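Local coordinates for BH0493 protein (Bacillus halodurans C-125, PDB 2QEE) that binds zinc and is probably a metal-dependent amidohydrolase whose physiological substrate is not established, at residues I155-E159 / G160-D164. Numbering follows the deposited sequence.
Sequences ISWLE and GKQPD
The six-membered ring of Trp157 lies against the chain that leaves the helix, its outer atoms meeting Lys161, Gln162 and Pro163 in turn. Trp157 CE3 is 3.9 Å from the backbone oxygen Lys161 O. Trp157 CH2 touches Pro163 CD at 4.0 Å, with the two side chains crossing at about a right angle. Beside it, CZ3 meets Gln162 NE2; the amide and indole planes stand 64° apart, so the two groups do not stack. Gln162 gets there by a bend at chi2 (-50°), which folds its amide back toward the indole. Phe36 packs edge-to-face with the Trp157 ring.

The Lys161 side chain takes a different course, along Ser156, its CD 4.0 Å from Ser156 CB, and its ammonium group is hydrogen-bonded to the backbone carbonyl oxygen of Asn35. Glu159 lies alongside, pointing the same way, but its OE2 stays 4.5 Å from Lys161 NZ, too far for a salt bridge, though the charges may still attract.

Two backbone bonds, each 3.0 Å, close the turn: Lys161 N to Ser156 O and Gly160 N to Trp157 O. A water donates to both Trp157 O and Lys161 O, bridging the last turn to the outgoing chain. Gly160, at positive phi (89°), makes the reversal: a Schellman motif ending helix 151-158 ahead of strand 167-168.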
# COMPACT_ATOMS: atom_id res chain seq x y z
N ILE C 155 -34.19 -23.38 -12.50
CA ILE C 155 -34.96 -24.20 -13.47
C ILE C 155 -34.16 -25.35 -14.10
O ILE C 155 -34.58 -26.53 -14.04
CB ILE C 155 -35.59 -23.31 -14.57
CG1 ILE C 155 -36.68 -22.41 -13.95
CG2 ILE C 155 -36.25 -24.18 -15.63
CD1 ILE C 155 -37.49 -21.53 -14.93
N SER C 156 -33.02 -24.99 -14.68
CA SER C 156 -32.15 -25.97 -15.32
C SER C 156 -31.78 -27.08 -14.32
O SER C 156 -31.79 -28.27 -14.67
CB SER C 156 -30.90 -25.29 -15.89
OG SER C 156 -31.24 -24.30 -16.84
N TRP C 157 -31.46 -26.70 -13.08
CA TRP C 157 -31.10 -27.65 -12.07
C TRP C 157 -32.27 -28.57 -11.79
O TRP C 157 -32.12 -29.79 -11.74
CB TRP C 157 -30.70 -26.95 -10.78
CG TRP C 157 -29.32 -26.28 -10.93
CD1 TRP C 157 -29.05 -24.94 -11.00
CD2 TRP C 157 -28.06 -26.95 -11.08
NE1 TRP C 157 -27.68 -24.72 -11.16
CE2 TRP C 157 -27.05 -25.95 -11.20
CE3 TRP C 157 -27.67 -28.30 -11.09
CZ2 TRP C 157 -25.68 -26.27 -11.38
CZ3 TRP C 157 -26.31 -28.62 -11.25
CH2 TRP C 157 -25.33 -27.59 -11.38
N LEU C 158 -33.42 -27.96 -11.58
CA LEU C 158 -34.64 -28.73 -11.29
C LEU C 158 -35.07 -29.58 -12.47
O LEU C 158 -35.67 -30.63 -12.27
CB LEU C 158 -35.75 -27.81 -10.75
CG LEU C 158 -35.51 -27.26 -9.32
CD1 LEU C 158 -36.62 -26.32 -8.87
CD2 LEU C 158 -35.23 -28.31 -8.20
N GLU C 159 -34.76 -29.14 -13.69
CA GLU C 159 -35.01 -29.94 -14.91
C GLU C 159 -34.01 -31.06 -15.09
O GLU C 159 -34.13 -31.83 -16.06
CB GLU C 159 -35.01 -29.08 -16.17
CG GLU C 159 -36.18 -28.16 -16.29
CD GLU C 159 -36.11 -27.30 -17.53
OE1 GLU C 159 -37.16 -26.72 -17.91
OE2 GLU C 159 -35.01 -27.18 -18.13
N GLY C 160 -33.04 -31.20 -14.18
CA GLY C 160 -32.12 -32.32 -14.26
C GLY C 160 -30.88 -32.06 -15.11
O GLY C 160 -30.05 -32.97 -15.25
N LYS C 161 -30.77 -30.86 -15.68
CA LYS C 161 -29.59 -30.46 -16.44
C LYS C 161 -28.33 -30.60 -15.59
O LYS C 161 -28.33 -30.36 -14.38
CB LYS C 161 -29.68 -29.03 -16.95
CG LYS C 161 -30.67 -28.85 -18.03
CD LYS C 161 -30.23 -27.78 -18.96
CE LYS C 161 -31.30 -27.59 -20.02
NZ LYS C 161 -31.27 -26.19 -20.51
N GLN C 162 -27.27 -31.07 -16.24
CA GLN C 162 -25.97 -31.11 -15.62
C GLN C 162 -25.06 -30.31 -16.52
O GLN C 162 -25.19 -30.36 -17.75
CB GLN C 162 -25.44 -32.54 -15.58
CG GLN C 162 -26.05 -33.39 -14.50
CD GLN C 162 -26.01 -32.69 -13.17
OE1 GLN C 162 -24.93 -32.46 -12.60
NE2 GLN C 162 -27.18 -32.31 -12.66
N PRO C 163 -24.08 -29.64 -15.91
CA PRO C 163 -23.09 -28.92 -16.73
C PRO C 163 -22.20 -29.93 -17.47
O PRO C 163 -22.03 -31.06 -17.00
CB PRO C 163 -22.25 -28.19 -15.68
CG PRO C 163 -22.36 -29.04 -14.43
CD PRO C 163 -23.76 -29.63 -14.47
N ASP C 164 -21.59 -29.53 -18.59
CA ASP C 164 -20.56 -30.42 -19.15
C ASP C 164 -19.33 -30.50 -18.24
O ASP C 164 -19.26 -29.75 -17.26
CB ASP C 164 -20.26 -30.19 -20.61
CG ASP C 164 -19.39 -29.02 -20.88
OD1 ASP C 164 -18.20 -28.98 -20.46
OD2 ASP C 164 -19.89 -28.16 -21.59
O HOH W 1 -29.61 -31.06 -12.06